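Local coordinates for protein aminotransferase class I and II (Streptococcus suis 89/1591, PDB 3OP7) that probably catalyses the pyridoxal-phosphate-dependent transfer of amino groups between amino acids and 2-oxo acids, as an enzyme of the class I and II aminotransferase family, at residues 66-71 against 84-89; 96-101 against 119-124; 133-136 against 142-145; 178-183 against 208-213; 290-293 against 299-302. All coordinates share one frame; numbering follows the deposited sequence. Where two conformers were deposited one is given.

Contact 1 of 5, residues 66-71 against 84-89; sequences PAFKKS and ILQTNG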
# COMPACT_ATOMS: atom_id res chain seq x y z
N PRO A 66 2.60 17.31 -9.72
CA PRO A 66 3.16 18.59 -9.27
C PRO A 66 2.13 19.43 -8.52
O PRO A 66 2.46 20.14 -7.55
CB PRO A 66 3.61 19.23 -10.58
CG PRO A 66 3.93 18.07 -11.46
CD PRO A 66 2.89 17.06 -11.15
N ALA A 67 0.88 19.35 -8.95
CA ALA A 67 -0.20 20.11 -8.28
C ALA A 67 -0.44 19.55 -6.87
O ALA A 67 -0.62 20.30 -5.92
CB ALA A 67 -1.51 20.07 -9.10
N PHE A 68 -0.45 18.22 -6.75
CA PHE A 68 -0.54 17.56 -5.43
C PHE A 68 0.59 18.02 -4.50
O PHE A 68 0.36 18.48 -3.38
CB PHE A 68 -0.51 16.04 -5.60
CG PHE A 68 -0.49 15.31 -4.32
CD1 PHE A 68 -1.66 15.06 -3.64
CD2 PHE A 68 0.71 14.84 -3.79
CE1 PHE A 68 -1.64 14.35 -2.43
CE2 PHE A 68 0.76 14.14 -2.53
CZ PHE A 68 -0.43 13.90 -1.86
N LYS A 69 1.83 17.93 -4.98
CA LYS A 69 2.96 18.31 -4.14
C LYS A 69 2.91 19.76 -3.75
O LYS A 69 3.16 20.08 -2.59
CB LYS A 69 4.32 17.99 -4.80
CG LYS A 69 4.59 16.53 -4.95
CD LYS A 69 6.02 16.41 -5.55
CE LYS A 69 6.44 15.00 -5.65
NZ LYS A 69 7.92 14.89 -6.08
N LYS A 70 2.61 20.64 -4.69
CA LYS A 70 2.51 22.08 -4.36
C LYS A 70 1.39 22.37 -3.37
O LYS A 70 1.62 23.06 -2.37
CB LYS A 70 2.28 22.92 -5.61
CG LYS A 70 2.26 24.44 -5.39
CD LYS A 70 3.61 24.93 -4.90
CE LYS A 70 3.68 26.44 -4.86
NZ LYS A 70 5.00 26.94 -4.35
N SER A 71 0.19 21.86 -3.63
CA SER A 71 -0.97 22.15 -2.78
C SER A 71 -0.74 21.62 -1.36
O SER A 71 -1.03 22.32 -0.41
CB SER A 71 -2.25 21.54 -3.33
OG SER A 71 -2.63 22.16 -4.56
N ILE A 84 7.56 16.51 -0.30
CA ILE A 84 6.27 15.78 -0.23
C ILE A 84 6.33 14.54 -1.05
O ILE A 84 6.70 14.62 -2.24
CB ILE A 84 5.10 16.65 -0.75
CG1 ILE A 84 5.04 18.01 -0.01
CG2 ILE A 84 3.75 15.92 -0.60
CD1 ILE A 84 4.93 17.94 1.59
N LEU A 85 5.98 13.40 -0.45
CA LEU A 85 5.80 12.16 -1.17
C LEU A 85 4.37 11.66 -0.99
O LEU A 85 3.92 11.41 0.12
CB LEU A 85 6.77 11.06 -0.72
CG LEU A 85 8.25 11.32 -0.91
CD1 LEU A 85 9.04 10.19 -0.25
CD2 LEU A 85 8.57 11.43 -2.42
N GLN A 86 3.70 11.41 -2.11
CA GLN A 86 2.38 10.79 -2.10
C GLN A 86 2.45 9.34 -1.68
O GLN A 86 3.38 8.60 -2.10
CB GLN A 86 1.76 10.86 -3.50
CG GLN A 86 0.28 10.55 -3.55
CD GLN A 86 -0.27 10.90 -4.91
OE1 GLN A 86 -0.04 10.18 -5.85
NE2 GLN A 86 -0.95 12.01 -5.02
N THR A 87 1.44 8.91 -0.93
CA THR A 87 1.33 7.54 -0.50
C THR A 87 -0.10 7.02 -0.60
O THR A 87 -1.06 7.82 -0.81
CB THR A 87 1.80 7.44 0.96
OG1 THR A 87 0.96 8.29 1.77
CG2 THR A 87 3.30 7.82 1.11
N ASN A 88 -0.26 5.69 -0.49
CA ASN A 88 -1.60 5.11 -0.40
C ASN A 88 -2.19 5.30 0.99
O ASN A 88 -2.10 4.42 1.87
CB ASN A 88 -1.66 3.64 -0.85
CG ASN A 88 -0.83 2.70 0.02
OD1 ASN A 88 0.31 3.03 0.33
ND2 ASN A 88 -1.39 1.52 0.39
N GLY A 89 -2.79 6.48 1.22
CA GLY A 89 -3.27 6.82 2.55
C GLY A 89 -2.18 7.19 3.52
O GLY A 89 -0.98 6.98 3.23
O HOH W 1 9.10 14.92 -3.54
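The F68 ring offers one face to the amide of Q86, whose NE2 sits 3.2 Å above the ring plane and over its centre, while I84 CG2 comes up obliquely. This is a helix laid against the border of a sheet: strand 84-87 is outermost, within the chain, in the large mixed sheet of the fold type I aminotransferase domain, and helix 66-73 passes it with a distance of 8.5 Å and an angle of 118° between the local axes. The ring and amide planes stand 65° apart, so the two groups do not stack flat. The aliphatic part of Q86 shares the same face, CG making a CH-pi contact 4.1 Å from the centroid of the F68 ring. What fixes the amide is a hydrogen bond from its NE2 to D260; the ring thus covers a polar atom that already has a partner. D260 and L267 of helix 257-268 also touch F68. I84 adds an apolar contact, its CG2 lying 4.0 Å from F68 CE2. K69 behaves differently. Its extended chain runs past the start of the strand, CE lying 3.4 Å from I84 O, and its ammonium group forms a salt bridge with E63. A water completes the link, accepting from K69 NZ at 2.8 Å and donating to I84 O at 2.7 Å.

Contact 2 of 5, residues 96-101 against 119-124; sequences LVLYSL and YDIPKS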
# COMPACT_ATOMS: atom_id res chain seq x y z
N LEU A 96 5.73 3.41 5.12
CA LEU A 96 6.92 3.81 4.36
C LEU A 96 7.99 4.42 5.28
O LEU A 96 9.19 4.10 5.17
CB LEU A 96 6.56 4.81 3.30
CG LEU A 96 7.71 5.37 2.44
CD1 LEU A 96 8.47 4.24 1.71
CD2 LEU A 96 7.16 6.45 1.48
N VAL A 97 7.57 5.29 6.19
CA VAL A 97 8.52 5.95 7.12
C VAL A 97 9.23 4.89 7.99
O VAL A 97 10.47 4.81 8.04
CB VAL A 97 7.85 6.99 8.01
CG1 VAL A 97 8.84 7.54 9.13
CG2 VAL A 97 7.37 8.15 7.12
N LEU A 98 8.43 4.04 8.63
CA LEU A 98 8.97 3.08 9.58
C LEU A 98 9.79 2.01 8.90
O LEU A 98 10.89 1.65 9.32
CB LEU A 98 7.81 2.50 10.43
CG LEU A 98 7.09 3.57 11.27
CD1 LEU A 98 5.70 3.09 11.69
CD2 LEU A 98 7.93 3.92 12.50
N TYR A 99 9.28 1.50 7.81
CA TYR A 99 9.98 0.44 7.12
C TYR A 99 11.33 0.94 6.55
O TYR A 99 12.33 0.19 6.55
CB TYR A 99 9.07 -0.13 6.06
CG TYR A 99 9.34 -1.52 5.59
CD1 TYR A 99 10.03 -2.43 6.37
CD2 TYR A 99 8.94 -1.93 4.35
CE1 TYR A 99 10.30 -3.72 5.91
CE2 TYR A 99 9.19 -3.22 3.90
CZ TYR A 99 9.87 -4.11 4.69
OH TYR A 99 10.14 -5.38 4.20
N SER A 100 11.37 2.18 6.08
CA SER A 100 12.56 2.75 5.47
C SER A 100 13.62 3.04 6.54
O SER A 100 14.83 2.80 6.31
CB SER A 100 12.21 4.07 4.75
OG SER A 100 11.43 3.82 3.60
N LEU A 101 13.19 3.57 7.68
CA LEU A 101 14.12 4.16 8.63
C LEU A 101 14.49 3.31 9.82
O LEU A 101 15.54 3.54 10.42
CB LEU A 101 13.61 5.54 9.11
CG LEU A 101 13.42 6.57 7.99
CD1 LEU A 101 12.77 7.82 8.60
CD2 LEU A 101 14.74 6.89 7.26
N TYR A 119 3.55 1.61 16.90
CA TYR A 119 4.36 0.80 17.81
C TYR A 119 4.61 -0.62 17.33
O TYR A 119 5.70 -1.13 17.54
CB TYR A 119 3.82 0.84 19.24
CG TYR A 119 2.37 0.47 19.40
CD1 TYR A 119 1.98 -0.85 19.53
CD2 TYR A 119 1.37 1.44 19.40
CE1 TYR A 119 0.66 -1.18 19.69
CE2 TYR A 119 0.07 1.12 19.50
CZ TYR A 119 -0.29 -0.21 19.64
OH TYR A 119 -1.62 -0.55 19.76
N ASP A 120 3.65 -1.25 16.65
CA ASP A 120 3.84 -2.63 16.21
C ASP A 120 4.68 -2.77 14.96
O ASP A 120 5.40 -3.76 14.83
CB ASP A 120 2.52 -3.38 16.14
CG ASP A 120 2.10 -3.95 17.51
OD1 ASP A 120 3.00 -4.15 18.40
OD2 ASP A 120 0.87 -4.20 17.70
N ILE A 121 4.66 -1.80 14.05
CA ILE A 121 5.57 -1.91 12.92
C ILE A 121 7.02 -1.88 13.42
O ILE A 121 7.80 -2.77 13.05
CB ILE A 121 5.26 -0.92 11.75
CG1 ILE A 121 3.90 -1.27 11.12
CG2 ILE A 121 6.37 -0.97 10.70
CD1 ILE A 121 3.39 -0.27 10.09
N PRO A 122 7.40 -0.89 14.26
CA PRO A 122 8.81 -0.94 14.63
C PRO A 122 9.20 -2.21 15.38
O PRO A 122 10.28 -2.72 15.16
CB PRO A 122 9.03 0.31 15.50
CG PRO A 122 7.77 1.09 15.49
CD PRO A 122 6.78 0.41 14.54
N LYS A 123 8.34 -2.71 16.24
CA LYS A 123 8.62 -3.99 16.92
C LYS A 123 8.90 -5.08 15.91
O LYS A 123 9.87 -5.84 16.05
CB LYS A 123 7.42 -4.45 17.76
CG LYS A 123 7.31 -3.90 19.13
CD LYS A 123 6.64 -4.97 20.02
CE LYS A 123 6.67 -4.64 21.51
NZ LYS A 123 5.96 -5.71 22.30
N SER A 124 8.07 -5.15 14.87
CA SER A 124 8.21 -6.19 13.87
C SER A 124 9.50 -6.09 13.12
O SER A 124 9.97 -7.08 12.56
CB SER A 124 7.04 -6.15 12.86
OG SER A 124 7.14 -5.04 11.96
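L98 carries this contact, entering between I121 and P122 with its isobutyl group. Helix 89-101 and helix 117-124 are neighbours in the alpha/beta domain of a fold type I enzyme, joined in the chain through strand 107-112, and L98 is the point at which their segments meet. Three of its atoms divide the work. L98 CB lies 3.8 Å from I121 CG2; L98 CD1 reaches 4.0 Å from I121 CB and also touches the proline ring; L98 CD2 stands 4.1 Å from P122 CG. The L98 and I121 side chains are crossed at about a right angle, whereas the leucine meets P122 on a slant. With chi1 of I121 at -66°, CG1 lies beside the backbone N and CG2 is turned to the side of its own carbonyl, where it meets the leucine CB. P122 has no N-H to give to the preceding turn, and the helix is kinked there, with the ring atoms CG and CD facing the two leucine methyls. M157 of strand 157-161 also packs on L98, so the leucine spans both helix and sheet. The dimer interface begins at once beyond it: I121 packs on Y99 of the second subunit, and S124 OG is hydrogen-bonded to the OH of that same tyrosine. Within its own helix S124 OG donates to I121 O at 2.6 Å, lying in the carbonyl plane on a lone pair.

Contact 3 of 5, residues 133-136 against 142-145; sequences QIEE and PDLE. With SO4 (sulfate ion), chain E.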
# COMPACT_ATOMS: atom_id res chain seq x y z
N GLN A 133 3.11 6.55 27.91
CA GLN A 133 1.70 6.31 28.30
C GLN A 133 0.89 7.59 28.45
O GLN A 133 1.26 8.49 29.19
CB GLN A 133 1.61 5.53 29.64
CG GLN A 133 2.25 4.11 29.61
CD GLN A 133 1.40 3.06 28.93
OE1 GLN A 133 0.21 3.28 28.64
NE2 GLN A 133 2.02 1.91 28.64
N ILE A 134 -0.25 7.65 27.75
CA ILE A 134 -1.16 8.76 27.87
C ILE A 134 -1.81 8.66 29.25
O ILE A 134 -1.96 7.55 29.80
CB ILE A 134 -2.22 8.84 26.75
CG1 ILE A 134 -3.16 7.63 26.79
CG2 ILE A 134 -1.51 8.96 25.33
CD1 ILE A 134 -4.12 7.55 25.57
N GLU A 135 -2.15 9.83 29.81
CA GLU A 135 -2.70 9.95 31.13
C GLU A 135 -4.04 10.70 31.16
O GLU A 135 -4.13 11.92 30.93
CB GLU A 135 -1.68 10.61 32.08
CG GLU A 135 -0.56 9.61 32.47
CD GLU A 135 0.68 10.25 33.09
OE1 GLU A 135 0.60 11.41 33.52
OE2 GLU A 135 1.75 9.59 33.08
N GLU A 136 -5.07 9.94 31.49
CA GLU A 136 -6.41 10.45 31.45
C GLU A 136 -6.49 11.62 32.41
O GLU A 136 -7.20 12.58 32.13
CB GLU A 136 -7.42 9.39 31.84
CG GLU A 136 -8.87 9.89 31.74
CD GLU A 136 -9.79 9.10 32.61
OE1 GLU A 136 -9.49 9.07 33.81
OE2 GLU A 136 -10.77 8.51 32.09
N PRO A 142 0.51 12.35 27.39
CA PRO A 142 1.55 11.63 28.15
C PRO A 142 2.43 12.63 28.86
O PRO A 142 2.26 13.83 28.66
CB PRO A 142 2.34 10.93 27.06
CG PRO A 142 2.33 11.94 25.97
CD PRO A 142 0.95 12.55 25.99
N ASP A 143 3.30 12.15 29.75
CA ASP A 143 4.03 13.05 30.65
C ASP A 143 5.44 13.26 30.05
O ASP A 143 6.22 12.34 29.91
CB ASP A 143 4.09 12.41 32.04
CG ASP A 143 4.80 13.25 33.10
OD1 ASP A 143 5.33 14.36 32.83
OD2 ASP A 143 4.84 12.75 34.24
N LEU A 144 5.74 14.50 29.71
CA LEU A 144 7.07 14.86 29.22
C LEU A 144 8.19 14.50 30.20
O LEU A 144 9.26 14.11 29.74
CB LEU A 144 7.11 16.33 28.86
CG LEU A 144 6.30 16.75 27.64
CD1 LEU A 144 6.05 18.27 27.66
CD2 LEU A 144 7.02 16.28 26.32
N GLU A 145 7.95 14.60 31.52
CA GLU A 145 8.97 14.12 32.48
C GLU A 145 9.25 12.63 32.30
O GLU A 145 10.39 12.19 32.41
CB GLU A 145 8.59 14.36 33.95
CG GLU A 145 8.46 15.79 34.28
CD GLU A 145 8.25 16.03 35.77
OE1 GLU A 145 8.03 15.04 36.52
OE2 GLU A 145 8.33 17.21 36.16
S SO4 E . -4.24 7.48 33.90
O1 SO4 E . -4.73 7.36 32.50
O2 SO4 E . -2.85 7.03 34.00
O3 SO4 E . -4.32 8.85 34.44
O4 SO4 E . -5.08 6.61 34.73
O HOH W 2 3.38 9.42 30.48
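E135 and D143 face each other across a beta hairpin, in which strand 128-135 turns back into 141-142 at the edge of the large sheet before helix 144-150 begins. E135 can be followed outward atom by atom. Its CB and CG pass a sulfate ion, probably from the crystallisation liquor, CG lying 3.8 Å from sulfate O2. Beyond CG the chain is extended, and with CG set beside the backbone N (chi1 -76°) it carries the carboxylate to the start of the helix. There CD and both carboxylate oxygens border D143 CB, E135 OE2 at 3.8 Å from D143 CB, and the two carboxylate planes are turned 76° apart. E135 OE1 and D143 OD2 come within 4.5 Å of each other, a like-charged pair whose repulsion is probably relieved by K146, since its NZ forms salt bridges with both E135 OE2 and D143 OD2. E135 OE2 also accepts from a water that gathers the hairpin backbone, donating to Q133 O at 2.7 Å and accepting from D143 N at 2.8 Å. Beside this water the two segments touch directly, P142 CA making a C-H...O contact of 3.3 Å with Q133 O. The sulfate is held by backbone donors, E136 N giving a hydrogen bond to sulfate O1 and E137 N a second one to the ion. D143 meanwhile serves as N-cap of the helix: its OD1, met from above the carboxylate plane, accepts from E145 N at 2.9 Å with an N-H...O angle of 138°.

Contact 4 of 5, residues 178-183 against 208-213; sequences ELVEIA and IEVYDK. With EDO (1,2-ethanediol), chain K; EDO (1,2-ethanediol), chain J.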
# COMPACT_ATOMS: atom_id res chain seq x y z
N GLU A 178 8.40 21.60 23.65
CA GLU A 178 9.09 20.93 24.75
C GLU A 178 9.47 19.48 24.37
O GLU A 178 10.60 19.03 24.64
CB GLU A 178 8.25 21.03 26.06
CG GLU A 178 9.09 20.67 27.29
CD GLU A 178 8.40 20.83 28.61
OE1 GLU A 178 7.33 21.47 28.70
OE2 GLU A 178 8.95 20.28 29.57
N LEU A 179 8.56 18.81 23.66
CA LEU A 179 8.82 17.47 23.09
C LEU A 179 10.02 17.56 22.15
O LEU A 179 10.93 16.71 22.17
CB LEU A 179 7.59 16.97 22.35
CG LEU A 179 7.73 15.78 21.41
CD1 LEU A 179 8.26 14.59 22.21
CD2 LEU A 179 6.35 15.51 20.75
N VAL A 180 10.02 18.58 21.30
CA VAL A 180 11.10 18.75 20.35
C VAL A 180 12.43 19.01 21.08
O VAL A 180 13.44 18.49 20.70
CB VAL A 180 10.77 19.85 19.34
CG1 VAL A 180 12.01 20.25 18.47
CG2 VAL A 180 9.65 19.38 18.43
N GLU A 181 12.44 19.86 22.10
CA GLU A 181 13.67 20.08 22.84
C GLU A 181 14.24 18.77 23.39
O GLU A 181 15.46 18.59 23.39
CB GLU A 181 13.47 21.13 23.93
CG GLU A 181 13.33 22.53 23.36
CD GLU A 181 13.05 23.60 24.39
OE1 GLU A 181 12.27 23.33 25.34
OE2 GLU A 181 13.61 24.71 24.26
N ILE A 182 13.37 17.86 23.83
CA ILE A 182 13.84 16.56 24.33
C ILE A 182 14.42 15.70 23.19
O ILE A 182 15.57 15.18 23.31
CB ILE A 182 12.73 15.78 25.04
CG1 ILE A 182 12.23 16.51 26.29
CG2 ILE A 182 13.23 14.38 25.40
CD1 ILE A 182 10.86 15.93 26.81
N ALA A 183 13.69 15.58 22.06
CA ALA A 183 14.14 14.83 20.90
C ALA A 183 15.45 15.39 20.35
O ALA A 183 16.35 14.63 19.97
CB ALA A 183 13.06 14.81 19.75
N ILE A 208 6.54 19.06 11.54
CA ILE A 208 7.55 19.60 10.65
C ILE A 208 7.67 21.14 10.67
O ILE A 208 8.67 21.68 10.21
CB ILE A 208 7.28 19.10 9.23
CG1 ILE A 208 8.57 19.17 8.41
CG2 ILE A 208 6.08 19.84 8.65
CD1 ILE A 208 8.44 18.61 7.00
N GLU A 209 6.69 21.83 11.25
CA GLU A 209 6.75 23.28 11.45
C GLU A 209 7.50 23.68 12.73
O GLU A 209 7.83 24.88 12.92
CB GLU A 209 5.32 23.87 11.45
CG GLU A 209 4.62 23.74 10.09
CD GLU A 209 3.15 24.09 10.10
OE1 GLU A 209 2.39 23.74 11.05
OE2 GLU A 209 2.70 24.67 9.09
N VAL A 210 7.75 22.71 13.60
CA VAL A 210 8.50 22.97 14.82
C VAL A 210 9.82 22.22 14.94
O VAL A 210 10.56 22.47 15.90
CB VAL A 210 7.64 22.72 16.09
CG1 VAL A 210 6.49 23.76 16.20
CG2 VAL A 210 7.09 21.33 16.15
N TYR A 211 10.11 21.33 14.00
CA TYR A 211 11.32 20.48 14.07
C TYR A 211 11.78 20.05 12.70
O TYR A 211 11.01 19.43 11.95
CB TYR A 211 11.00 19.24 14.91
CG TYR A 211 12.16 18.35 15.33
CD1 TYR A 211 13.42 18.88 15.64
CD2 TYR A 211 11.96 17.01 15.53
CE1 TYR A 211 14.47 18.07 16.09
CE2 TYR A 211 12.98 16.17 15.94
CZ TYR A 211 14.24 16.71 16.23
OH TYR A 211 15.24 15.91 16.66
N ASP A 212 13.05 20.30 12.40
CA ASP A 212 13.68 19.87 11.13
C ASP A 212 13.64 18.37 10.96
O ASP A 212 13.58 17.86 9.83
CB ASP A 212 15.17 20.24 11.05
CG ASP A 212 15.77 19.98 9.64
OD1 ASP A 212 15.45 20.80 8.75
OD2 ASP A 212 16.54 18.97 9.42
N LYS A 213 13.73 17.65 12.06
CA LYS A 213 13.66 16.16 12.00
C LYS A 213 12.24 15.63 12.36
O LYS A 213 12.07 14.47 12.76
CB LYS A 213 14.73 15.56 12.90
CG LYS A 213 16.09 15.45 12.25
CD LYS A 213 17.18 14.99 13.27
CE LYS A 213 18.09 13.95 12.61
NZ LYS A 213 19.33 13.65 13.41
C1 EDO K . 2.89 27.50 11.33
O1 EDO K . 4.20 27.68 11.91
C2 EDO K . 1.94 26.89 12.36
O2 EDO K . 0.94 26.02 11.80
C1 EDO J . 16.74 18.78 27.43
O1 EDO J . 16.18 19.81 26.57
C2 EDO J . 16.03 18.79 28.79
O2 EDO J . 14.99 17.82 28.92
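V180 presses unusually close on Y211, its CG1 only 3.4 Å from the ring carbon CD1. The valine belongs to helix 173-184, the helical link of the beta-alpha-beta crossover between parallel strands 157-161 and 189-193 in the large domain; Y211 lies in the loop leading to strand 214-219. The methyl approaches the ring on a slant, and the other branch, CG2, spreads to Y211 CB and to V210 CG2, the latter at 3.9 Å. V180 thus straddles two consecutive residues, its CG1 swung to the side of its carbonyl carbon by a chi1 of 169°. One turn further along the helix A183 supports the far part of the tyrosine, with CB 4.0 Å from Y211 CE2. I190 of strand 189-193 touches V180, A183 and Y211 alike, closing the apolar cluster on the sheet side. Over one face of the tyrosine, 3.7 Å above the ring plane and near its centre, sits the backbone N of K213. The phenol is polar only at its end, and that end looks past the helix: Y211 OH makes no hydrogen bond to A183 and is bonded instead to A188 O.

Contact 5 of 5, residues 290-293 against 299-302; sequences QWIE and SYIR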
# COMPACT_ATOMS: atom_id res chain seq x y z
N GLN A 290 -24.13 16.96 24.92
CA GLN A 290 -25.43 16.98 25.61
C GLN A 290 -25.76 15.58 26.16
O GLN A 290 -26.14 15.44 27.34
CB GLN A 290 -26.51 17.43 24.61
CG GLN A 290 -27.91 17.71 25.21
CD GLN A 290 -28.97 17.94 24.12
OE1 GLN A 290 -28.81 17.52 22.96
NE2 GLN A 290 -30.06 18.59 24.50
N TRP A 291 -25.62 14.57 25.31
CA TRP A 291 -25.84 13.17 25.69
C TRP A 291 -24.93 12.70 26.84
O TRP A 291 -25.40 12.10 27.82
CB TRP A 291 -25.63 12.28 24.47
CG TRP A 291 -26.04 10.88 24.72
CD1 TRP A 291 -27.31 10.39 24.72
CD2 TRP A 291 -25.18 9.80 25.07
NE1 TRP A 291 -27.29 9.05 25.01
CE2 TRP A 291 -26.00 8.66 25.24
CE3 TRP A 291 -23.80 9.68 25.23
CZ2 TRP A 291 -25.47 7.41 25.57
CZ3 TRP A 291 -23.27 8.43 25.54
CH2 TRP A 291 -24.12 7.31 25.72
N ILE A 292 -23.63 12.98 26.74
CA ILE A 292 -22.68 12.64 27.81
C ILE A 292 -23.12 13.26 29.15
O ILE A 292 -23.10 12.58 30.18
CB ILE A 292 -21.24 13.12 27.52
CG1 ILE A 292 -20.66 12.44 26.27
CG2 ILE A 292 -20.35 12.85 28.73
CD1 ILE A 292 -19.76 11.25 26.52
N GLU A 293 -23.50 14.54 29.15
CA GLU A 293 -23.96 15.16 30.40
C GLU A 293 -25.27 14.55 30.91
O GLU A 293 -25.49 14.47 32.12
CB GLU A 293 -24.11 16.67 30.27
CG GLU A 293 -23.97 17.39 31.65
CD GLU A 293 -24.83 18.61 31.76
OE1 GLU A 293 -25.19 19.17 30.70
OE2 GLU A 293 -25.15 19.02 32.90
N SER A 299 -18.93 9.29 30.79
CA SER A 299 -18.24 10.56 30.95
C SER A 299 -17.05 10.51 30.02
O SER A 299 -16.67 9.41 29.56
CB SER A 299 -17.83 10.80 32.43
OG SER A 299 -16.75 9.96 32.79
N TYR A 300 -16.49 11.67 29.68
CA TYR A 300 -15.27 11.66 28.85
C TYR A 300 -14.45 12.94 28.94
O TYR A 300 -14.90 13.94 29.54
CB TYR A 300 -15.62 11.30 27.40
CG TYR A 300 -16.16 12.36 26.46
CD1 TYR A 300 -16.78 13.53 26.92
CD2 TYR A 300 -16.16 12.14 25.11
CE1 TYR A 300 -17.33 14.46 26.01
CE2 TYR A 300 -16.69 13.07 24.21
CZ TYR A 300 -17.26 14.22 24.65
OH TYR A 300 -17.80 15.13 23.76
N ILE A 301 -13.24 12.88 28.34
CA ILE A 301 -12.44 14.07 28.05
C ILE A 301 -12.75 14.45 26.61
O ILE A 301 -12.33 13.74 25.67
CB ILE A 301 -10.93 13.86 28.20
CG1 ILE A 301 -10.58 13.34 29.62
CG2 ILE A 301 -10.20 15.18 27.95
CD1 ILE A 301 -10.79 14.34 30.67
N ARG A 302 -13.51 15.54 26.47
CA ARG A 302 -13.96 16.01 25.15
C ARG A 302 -12.79 16.15 24.19
O ARG A 302 -11.83 16.85 24.50
CB ARG A 302 -14.68 17.36 25.32
CG ARG A 302 -15.33 17.94 24.07
CD ARG A 302 -15.81 19.34 24.36
NE ARG A 302 -16.62 19.95 23.32
CZ ARG A 302 -16.20 20.83 22.40
NH1 ARG A 302 -14.93 21.18 22.31
NH2 ARG A 302 -17.08 21.35 21.54
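I292 lays the end of its longer branch flat across one face of the Y300 ring, with CD1 3.7 Å above the plane and over the centre. The pair joins the close of helix 270-294 to strand 298-300, the first and outermost strand of the antiparallel sheet in the C-terminal domain of this fold type I aminotransferase. The isoleucine and the tyrosine cross at about a right angle, and the line from CD1 to the centroid is 13° off the ring normal, a well-directed CH-pi contact. Beside the methyl, at a similar height over the ring, I292 CG1 lies 3.9 Å from Y300 CE1, while the other branch, CG2, rests 3.8 Å from S299 CA, so one side chain covers both the ring and the strand backbone. The tyrosine gets there by a chi1 of 81°, which places CG between its own backbone N and carbonyl carbon and brings the ring nearer to the helix than its CB. The opposite face of the ring is met by R302 CA, offset toward the rim. V311 on the adjoining strand touches both I292 and Y300. D289, one turn before I292, anchors the polar ends: its OD2 forms a salt bridge with R302 NE, and its OD1 is hydrogen-bonded to Y300 OH.

Overall arrangement
Burial and polarity do not run together here: buried contact 1 holds an amide, an ammonium group and a water, while contact 5, at the surface, is an apolar CH-pi contact. Contact 2 is buried too, contacts 3 and 4 partly so. Contacts 1 and 3 involve the two outermost strands of the large sheet, their centres about 33 Å apart; contact 5 belongs to the smaller antiparallel sheet. Contact 2 joins two helices, contact 4 a helix and the loop leading into strand 214-219; both are apolar. Contact 2 borders the second subunit, as N88 of contact 1 also does, whereas contacts 3, 4 and 5 do not touch it. T87 meets L96 between contacts 1 and 2, and L144 packs on helix 173-184 between contacts 3 and 4.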